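DUF1076 domain-containing protein (Salmonella typhi, PDB 6IAI) acts as a type III secretion effector (StoD) with E3/E4 ubiquitin ligase activity that binds diubiquitin, seen here as its N-terminal part. Local coordinates at residues Asn34-Leu39 with Gln102-Arg107; Leu23-Val28 with Val61-Leu66. One frame throughout, in Å; residues are numbered along the deposited sequence.

Interaction 1 (Asn34-Leu39 with Gln102-Arg107); sequences NRIDKL and QGNAIR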
ATOM      1  N   ASN A  34      -1.529  -1.533 -16.927  1.00 51.22           N
ATOM      2  CA  ASN A  34      -0.805  -0.583 -16.059  1.00 51.02           C
ATOM      3  C   ASN A  34      -1.413  -0.532 -14.613  1.00 52.09           C
ATOM      4  O   ASN A  34      -1.641   0.535 -14.027  1.00 51.30           O
ATOM      5  CB  ASN A  34      -0.706   0.821 -16.729  1.00 49.34           C
ATOM      6  CG  ASN A  34       0.289   1.763 -16.106  1.00 58.29           C
ATOM      7  OD1 ASN A  34       1.393   1.364 -15.705  1.00 50.75           O
ATOM      8  ND2 ASN A  34      -0.092   3.037 -16.017  1.00 46.65           N
ATOM      9  N   ARG A  35      -1.703  -1.724 -14.083  1.00 45.22           N
ATOM     10  CA  ARG A  35      -2.292  -1.909 -12.777  1.00 44.06           C
ATOM     11  C   ARG A  35      -1.521  -2.969 -12.030  1.00 48.15           C
ATOM     12  O   ARG A  35      -0.846  -3.785 -12.651  1.00 48.00           O
ATOM     13  CB  ARG A  35      -3.776  -2.341 -12.886  1.00 40.66           C
ATOM     14  CG  ARG A  35      -4.736  -1.319 -13.471  1.00 39.62           C
ATOM     15  CD  ARG A  35      -4.913  -0.079 -12.619  1.00 45.44           C
ATOM     16  NE  ARG A  35      -5.825   0.886 -13.244  1.00 57.36           N
ATOM     17  CZ  ARG A  35      -5.458   1.804 -14.134  1.00 62.98           C
ATOM     18  NH1 ARG A  35      -4.192   1.905 -14.507  1.00 45.42           N
ATOM     19  NH2 ARG A  35      -6.356   2.634 -14.649  1.00 47.84           N
ATOM     20  N   ILE A  36      -1.632  -2.977 -10.695  1.00 44.44           N
ATOM     21  CA  ILE A  36      -0.974  -3.984  -9.875  1.00 43.20           C
ATOM     22  C   ILE A  36      -1.631  -5.358 -10.117  1.00 46.56           C
ATOM     23  O   ILE A  36      -2.842  -5.457 -10.295  1.00 46.76           O
ATOM     24  CB  ILE A  36      -0.913  -3.589  -8.358  1.00 45.25           C
ATOM     25  CG1 ILE A  36      -2.309  -3.255  -7.775  1.00 45.50           C
ATOM     26  CG2 ILE A  36       0.098  -2.448  -8.109  1.00 44.23           C
ATOM     27  CD1 ILE A  36      -2.500  -3.524  -6.292  1.00 42.30           C
ATOM     28  N   ASP A  37      -0.830  -6.399 -10.158  1.00 42.63           N
ATOM     29  CA  ASP A  37      -1.338  -7.757 -10.272  1.00 43.15           C
ATOM     30  C   ASP A  37      -1.621  -8.209  -8.833  1.00 45.95           C
ATOM     31  O   ASP A  37      -1.522  -7.411  -7.900  1.00 45.45           O
ATOM     32  CB  ASP A  37      -0.280  -8.677 -10.944  1.00 45.97           C
ATOM     33  CG  ASP A  37      -0.794  -9.897 -11.701  1.00 61.42           C
ATOM     34  OD1 ASP A  37      -1.932 -10.346 -11.417  1.00 60.59           O
ATOM     35  OD2 ASP A  37      -0.035 -10.433 -12.547  1.00 73.81           O
ATOM     36  N   LYS A  38      -1.946  -9.488  -8.650  1.00 42.65           N
ATOM     37  CA  LYS A  38      -2.223 -10.062  -7.349  1.00 42.36           C
ATOM     38  C   LYS A  38      -0.918 -10.138  -6.512  1.00 47.47           C
ATOM     39  O   LYS A  38       0.071 -10.695  -6.985  1.00 50.01           O
ATOM     40  CB  LYS A  38      -2.913 -11.439  -7.556  1.00 44.09           C
ATOM     41  CG  LYS A  38      -3.043 -12.358  -6.331  1.00 64.74           C
ATOM     42  CD  LYS A  38      -3.919 -11.793  -5.182  1.00 76.15           C
ATOM     43  CE  LYS A  38      -4.203 -12.823  -4.109  1.00 78.17           C
ATOM     44  NZ  LYS A  38      -2.962 -13.474  -3.578  1.00 71.33           N
ATOM     45  N   LEU A  39      -0.905  -9.532  -5.300  1.00 41.14           N
ATOM     46  CA  LEU A  39       0.231  -9.608  -4.377  1.00 39.50           C
ATOM     47  C   LEU A  39       0.263 -11.018  -3.797  1.00 43.28           C
ATOM     48  O   LEU A  39      -0.762 -11.696  -3.804  1.00 43.18           O
ATOM     49  CB  LEU A  39       0.109  -8.620  -3.197  1.00 38.97           C
ATOM     50  CG  LEU A  39      -0.042  -7.108  -3.403  1.00 43.19           C
ATOM     51  CD1 LEU A  39       0.464  -6.374  -2.181  1.00 42.38           C
ATOM     52  CD2 LEU A  39       0.688  -6.601  -4.605  1.00 45.00           C
ATOM     53  N   GLN A 102      -5.859   5.427  -8.219  1.00 40.97           N
ATOM     54  CA  GLN A 102      -7.210   5.032  -7.790  1.00 40.14           C
ATOM     55  C   GLN A 102      -7.544   3.570  -8.095  1.00 42.84           C
ATOM     56  O   GLN A 102      -8.078   2.861  -7.232  1.00 43.84           O
ATOM     57  CB  GLN A 102      -8.269   5.987  -8.374  1.00 41.47           C
ATOM     58  CG  GLN A 102      -9.715   5.759  -7.903  1.00 57.85           C
ATOM     59  CD  GLN A 102      -9.911   6.033  -6.432  1.00 85.33           C
ATOM     60  OE1 GLN A 102      -9.812   5.131  -5.589  1.00 82.47           O
ATOM     61  NE2 GLN A 102     -10.180   7.285  -6.089  1.00 84.37           N
ATOM     62  N   GLY A 103      -7.222   3.132  -9.305  1.00 37.69           N
ATOM     63  CA  GLY A 103      -7.444   1.762  -9.756  1.00 36.37           C
ATOM     64  C   GLY A 103      -6.664   0.744  -8.969  1.00 39.97           C
ATOM     65  O   GLY A 103      -7.180  -0.341  -8.656  1.00 41.66           O
ATOM     66  N   ASN A 104      -5.409   1.096  -8.641  1.00 35.44           N
ATOM     67  CA  ASN A 104      -4.520   0.253  -7.843  1.00 35.50           C
ATOM     68  C   ASN A 104      -5.015   0.202  -6.393  1.00 36.10           C
ATOM     69  O   ASN A 104      -4.997  -0.866  -5.782  1.00 35.79           O
ATOM     70  CB  ASN A 104      -3.103   0.786  -7.904  1.00 37.48           C
ATOM     71  CG  ASN A 104      -2.395   0.506  -9.191  1.00 46.04           C
ATOM     72  OD1 ASN A 104      -2.663  -0.478  -9.883  1.00 37.80           O
ATOM     73  ND2 ASN A 104      -1.426   1.332  -9.496  1.00 41.91           N
ATOM     74  N   ALA A 105      -5.498   1.360  -5.876  1.00 29.31           N
ATOM     75  CA  ALA A 105      -6.059   1.475  -4.534  1.00 29.14           C
ATOM     76  C   ALA A 105      -7.260   0.539  -4.373  1.00 36.72           C
ATOM     77  O   ALA A 105      -7.304  -0.199  -3.385  1.00 37.29           O
ATOM     78  CB  ALA A 105      -6.426   2.923  -4.234  1.00 29.56           C
ATOM     79  N   ILE A 106      -8.157   0.468  -5.409  1.00 34.95           N
ATOM     80  CA  ILE A 106      -9.328  -0.417  -5.474  1.00 34.04           C
ATOM     81  C   ILE A 106      -8.874  -1.866  -5.409  1.00 37.84           C
ATOM     82  O   ILE A 106      -9.431  -2.663  -4.650  1.00 39.14           O
ATOM     83  CB  ILE A 106     -10.193  -0.165  -6.772  1.00 37.86           C
ATOM     84  CG1 ILE A 106     -10.883   1.223  -6.836  1.00 39.65           C
ATOM     85  CG2 ILE A 106     -11.217  -1.270  -6.991  1.00 37.29           C
ATOM     86  CD1 ILE A 106     -11.687   1.671  -5.659  1.00 59.73           C
ATOM     87  N   ARG A 107      -7.876  -2.216  -6.238  1.00 35.87           N
ATOM     88  CA  ARG A 107      -7.337  -3.580  -6.361  1.00 34.91           C
ATOM     89  C   ARG A 107      -6.708  -4.049  -5.075  1.00 36.67           C
ATOM     90  O   ARG A 107      -6.982  -5.176  -4.637  1.00 38.30           O
ATOM     91  CB  ARG A 107      -6.344  -3.664  -7.523  1.00 37.58           C
ATOM     92  CG  ARG A 107      -7.030  -3.745  -8.879  1.00 46.85           C
ATOM     93  CD  ARG A 107      -6.092  -3.364  -9.996  1.00 59.30           C
ATOM     94  NE  ARG A 107      -6.829  -3.119 -11.234  1.00 72.64           N
ATOM     95  CZ  ARG A 107      -6.997  -4.015 -12.192  1.00 84.27           C
ATOM     96  NH1 ARG A 107      -6.455  -5.226 -12.084  1.00 69.98           N
ATOM     97  NH2 ARG A 107      -7.701  -3.708 -13.274  1.00 65.13           N
TER
HETATM   98  O   HOH W   1       0.599   0.822 -11.936  1.00 40.34           O
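Asn-104, on helix 91-113, takes hold of the backbone at Ile-36 through its carboxamide: Ile-36 N donates to Asn-104 OD1 at 2.8 Å with an N-H...O angle of 153°, arriving 36° out of the amide plane. Segment 34-39 belongs to the crossover connection of a beta-alpha-beta unit, running from strand 22-25 to helix 41-53, so the bond fastens that connection to the C-terminal helix. The side chain of Ile-36 crosses the same amide at a slant, with CG1 3.5 Å from Asn-104 OD1 and CG2 near Asn-104 CG; its CD1, running past Arg-107 in the opposite direction, is 4.0 Å from Arg-107 CB.

Beside this, Arg-35 and Arg-107 cross at about a right angle, their guanidinium planes 89° apart. The two groups do not stack; instead CB and CG of Arg-35 lie over one face of the Arg-107 guanidinium, CB offset toward its rim and CG 3.6 Å from Arg-107 NE. A bend at chi2 turns the Arg-35 chain past Gly-103, whose CA is 3.9 Å from Arg-35 NE.

Arg-35 NE and Arg-107 NE are 4.6 Å apart, and a long, weak ion pair of Arg-107 with Asp-33 may offset part of that charge. Tyr-68 makes a weak hydrogen bond to Asn-104 ND2, which also donates to a water at 3.2 Å. That water in turn donates to Asn-34 O, an acceptor shared with Arg-35 NH1, which binds it at 2.9 Å from within the guanidinium plane.

Interaction 2 (Leu23-Val28 with Val61-Leu66); sequences LTFPNV and VQLRDL
Phe-25 and Leu-63 project side by side in the same direction, with Phe-25 CD1 4.0 Å from Leu-63 CD2. Val-61 reaches the same ring obliquely: with its CG1 anti to the backbone N (chi1 173°), this methyl lies 3.9 Å from Phe-25 CE1. Val-28, beyond the strand end, crosses Leu-63 at a slant, and its CG2 meets Leu-63 CD2 at 3.9 Å, so one methyl of Leu-63 touches both Phe-25 and Val-28. Leu-46 and Ile-47 of helix 41-53 pack against Phe-25, while Leu-108 of helix 91-113 reaches Leu-63.

These contacts sit beneath the two parallel strands of a beta-alpha-beta unit, strand 22-25, helix 41-53 and strand 59-63; the short strand axes differ by 14° in direction. Gln-62 makes two of the backbone bonds of the pairing, its N donating to Leu-23 O at 2.7 Å and its O accepting from Phe-25 N at 3.0 Å.

On the other face of the sheet, Thr-24 and Gln-62 lie alongside each other and point the same way. The extended Gln-62 chain brings OE1 to Thr-24 OG1, which donates at 3.1 Å from a position tilted 28° from the amide plane. Past the strands, a type II' turn from Leu-63 to Leu-66 joins strand 59-63 to the antiparallel strand 66-71. Arg-64, in that turn, bends at chi3 and directs NH1 to Val-28 O, a weak bond of 3.3 Å with the acceptor at the guanidinium edge.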
ATOM      1  N   LEU A  23       5.470   0.091   4.682  1.00 35.28           N
ATOM      2  CA  LEU A  23       5.844  -1.176   4.062  1.00 33.79           C
ATOM      3  C   LEU A  23       6.108  -0.985   2.587  1.00 35.83           C
ATOM      4  O   LEU A  23       5.351  -0.307   1.922  1.00 34.78           O
ATOM      5  CB  LEU A  23       4.770  -2.261   4.296  1.00 33.78           C
ATOM      6  CG  LEU A  23       4.382  -2.563   5.738  1.00 38.60           C
ATOM      7  CD1 LEU A  23       3.176  -3.483   5.764  1.00 38.85           C
ATOM      8  CD2 LEU A  23       5.575  -3.139   6.568  1.00 40.30           C
ATOM      9  N   THR A  24       7.191  -1.539   2.078  1.00 34.72           N
ATOM     10  CA  THR A  24       7.569  -1.365   0.674  1.00 34.93           C
ATOM     11  C   THR A  24       7.704  -2.738   0.017  1.00 38.00           C
ATOM     12  O   THR A  24       8.353  -3.643   0.557  1.00 35.92           O
ATOM     13  CB  THR A  24       8.799  -0.409   0.556  1.00 44.38           C
ATOM     14  OG1 THR A  24       9.212  -0.257  -0.802  1.00 49.66           O
ATOM     15  CG2 THR A  24       9.962  -0.833   1.415  1.00 40.90           C
ATOM     16  N   PHE A  25       7.013  -2.909  -1.109  1.00 36.46           N
ATOM     17  CA  PHE A  25       6.991  -4.173  -1.864  1.00 37.67           C
ATOM     18  C   PHE A  25       7.650  -3.915  -3.210  1.00 50.39           C
ATOM     19  O   PHE A  25       7.129  -3.156  -4.048  1.00 49.52           O
ATOM     20  CB  PHE A  25       5.583  -4.785  -1.935  1.00 37.74           C
ATOM     21  CG  PHE A  25       5.016  -5.081  -0.562  1.00 36.91           C
ATOM     22  CD1 PHE A  25       4.339  -4.100   0.162  1.00 36.26           C
ATOM     23  CD2 PHE A  25       5.179  -6.325   0.014  1.00 37.10           C
ATOM     24  CE1 PHE A  25       3.871  -4.356   1.442  1.00 35.91           C
ATOM     25  CE2 PHE A  25       4.710  -6.574   1.303  1.00 39.28           C
ATOM     26  CZ  PHE A  25       4.038  -5.593   2.000  1.00 35.79           C
ATOM     27  N   PRO A  26       8.895  -4.448  -3.341  1.00 53.17           N
ATOM     28  CA  PRO A  26       9.738  -4.103  -4.501  1.00 54.61           C
ATOM     29  C   PRO A  26       9.368  -4.714  -5.854  1.00 61.00           C
ATOM     30  O   PRO A  26       9.308  -4.008  -6.871  1.00 61.54           O
ATOM     31  CB  PRO A  26      11.136  -4.566  -4.050  1.00 56.01           C
ATOM     32  CG  PRO A  26      10.876  -5.692  -3.107  1.00 59.46           C
ATOM     33  CD  PRO A  26       9.638  -5.282  -2.365  1.00 55.10           C
ATOM     34  N   ASN A  27       9.154  -6.021  -5.871  1.00 58.23           N
ATOM     35  CA  ASN A  27       8.903  -6.762  -7.097  1.00 59.06           C
ATOM     36  C   ASN A  27       7.416  -6.954  -7.357  1.00 61.20           C
ATOM     37  O   ASN A  27       6.994  -8.066  -7.674  1.00 61.77           O
ATOM     38  CB  ASN A  27       9.665  -8.118  -7.060  1.00 66.87           C
ATOM     39  CG  ASN A  27      11.055  -8.057  -6.431  1.00 99.60           C
ATOM     40  OD1 ASN A  27      11.984  -7.393  -6.931  1.00 98.53           O
ATOM     41  ND2 ASN A  27      11.217  -8.743  -5.304  1.00 85.53           N
ATOM     42  N   VAL A  28       6.616  -5.871  -7.231  1.00 55.28           N
ATOM     43  CA  VAL A  28       5.176  -5.948  -7.462  1.00 53.12           C
ATOM     44  C   VAL A  28       4.912  -6.057  -8.955  1.00 53.54           C
ATOM     45  O   VAL A  28       5.300  -5.179  -9.738  1.00 51.41           O
ATOM     46  CB  VAL A  28       4.365  -4.824  -6.768  1.00 56.24           C
ATOM     47  CG1 VAL A  28       2.896  -4.863  -7.170  1.00 55.81           C
ATOM     48  CG2 VAL A  28       4.486  -4.948  -5.270  1.00 55.88           C
ATOM     49  N   VAL A  61       1.868   2.020   2.482  1.00 30.13           N
ATOM     50  CA  VAL A  61       2.288   0.894   1.666  1.00 29.60           C
ATOM     51  C   VAL A  61       2.789   1.426   0.319  1.00 34.88           C
ATOM     52  O   VAL A  61       2.063   2.159  -0.375  1.00 33.00           O
ATOM     53  CB  VAL A  61       1.179  -0.200   1.544  1.00 32.24           C
ATOM     54  CG1 VAL A  61       1.575  -1.295   0.554  1.00 30.92           C
ATOM     55  CG2 VAL A  61       0.872  -0.817   2.914  1.00 32.47           C
ATOM     56  N   GLN A  62       4.057   1.090  -0.024  1.00 30.41           N
ATOM     57  CA  GLN A  62       4.635   1.498  -1.286  1.00 29.35           C
ATOM     58  C   GLN A  62       4.594   0.303  -2.227  1.00 34.17           C
ATOM     59  O   GLN A  62       5.141  -0.747  -1.920  1.00 32.11           O
ATOM     60  CB  GLN A  62       6.051   2.052  -1.126  1.00 29.87           C
ATOM     61  CG  GLN A  62       6.601   2.712  -2.406  1.00 39.35           C
ATOM     62  CD  GLN A  62       7.987   3.283  -2.226  1.00 52.34           C
ATOM     63  OE1 GLN A  62       8.799   2.795  -1.446  1.00 44.72           O
ATOM     64  NE2 GLN A  62       8.285   4.343  -2.935  1.00 55.46           N
ATOM     65  N   LEU A  63       3.846   0.459  -3.334  1.00 33.67           N
ATOM     66  CA  LEU A  63       3.693  -0.530  -4.407  1.00 33.85           C
ATOM     67  C   LEU A  63       4.257   0.158  -5.634  1.00 39.97           C
ATOM     68  O   LEU A  63       3.757   1.216  -6.015  1.00 39.05           O
ATOM     69  CB  LEU A  63       2.228  -0.949  -4.614  1.00 33.15           C
ATOM     70  CG  LEU A  63       1.476  -1.565  -3.424  1.00 36.27           C
ATOM     71  CD1 LEU A  63       0.045  -1.833  -3.807  1.00 36.77           C
ATOM     72  CD2 LEU A  63       2.125  -2.855  -2.922  1.00 35.36           C
ATOM     73  N   ARG A  64       5.393  -0.357  -6.168  1.00 39.17           N
ATOM     74  CA  ARG A  64       6.144   0.273  -7.261  1.00 39.60           C
ATOM     75  C   ARG A  64       6.626   1.637  -6.759  1.00 42.84           C
ATOM     76  O   ARG A  64       7.346   1.699  -5.772  1.00 42.16           O
ATOM     77  CB  ARG A  64       5.308   0.430  -8.550  1.00 42.85           C
ATOM     78  CG  ARG A  64       5.122  -0.838  -9.345  1.00 60.27           C
ATOM     79  CD  ARG A  64       4.812  -0.493 -10.799  1.00 81.70           C
ATOM     80  NE  ARG A  64       5.972  -0.471 -11.709  1.00 98.80           N
ATOM     81  CZ  ARG A  64       6.715  -1.524 -12.065  1.00112.50           C
ATOM     82  NH1 ARG A  64       6.497  -2.719 -11.525  1.00 96.19           N
ATOM     83  NH2 ARG A  64       7.716  -1.376 -12.923  1.00100.63           N
ATOM     84  N   ASP A  65       6.152   2.720  -7.370  1.00 40.63           N
ATOM     85  CA  ASP A  65       6.537   4.085  -7.007  1.00 40.89           C
ATOM     86  C   ASP A  65       5.384   4.913  -6.400  1.00 45.17           C
ATOM     87  O   ASP A  65       5.552   6.111  -6.189  1.00 47.45           O
ATOM     88  CB  ASP A  65       7.171   4.794  -8.230  1.00 42.49           C
ATOM     89  CG  ASP A  65       6.241   4.974  -9.420  1.00 56.00           C
ATOM     90  OD1 ASP A  65       5.442   4.033  -9.714  1.00 57.61           O
ATOM     91  OD2 ASP A  65       6.322   6.032 -10.073  1.00 61.85           O
ATOM     92  N   LEU A  66       4.234   4.289  -6.102  1.00 38.71           N
ATOM     93  CA  LEU A  66       3.123   5.019  -5.494  1.00 37.30           C
ATOM     94  C   LEU A  66       2.883   4.584  -4.048  1.00 39.84           C
ATOM     95  O   LEU A  66       3.176   3.440  -3.683  1.00 39.21           O
ATOM     96  CB  LEU A  66       1.832   4.924  -6.343  1.00 37.49           C
ATOM     97  CG  LEU A  66       1.889   5.504  -7.781  1.00 41.27           C
ATOM     98  CD1 LEU A  66       0.741   4.978  -8.628  1.00 41.34           C
ATOM     99  CD2 LEU A  66       1.963   7.045  -7.778  1.00 40.71           C
TER

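Overall arrangement
From the N terminus the chain runs through 23-28, then 34-39, crosses by helix 41-53 to 61-66, and reaches 102-107 after the hairpin and strand 83-85. Interaction 2 closes the beta-alpha-beta loop, with 32 residues between its segments. Interaction 1 starts within that loop and ends beyond it, spanning 62 residues, so the two closures cross. Interaction 2 ties the outermost strand 22-25 to its parallel neighbour; interaction 1 ties the crossover connection to the C-terminal helix. Their centres are 11 Å apart, and they share a hydrophobic seam: Ile-36 and Leu-39 both pack against Val-28 and Leu-63, with Leu-39 CD2 3.8 Å from Val-28 CG1.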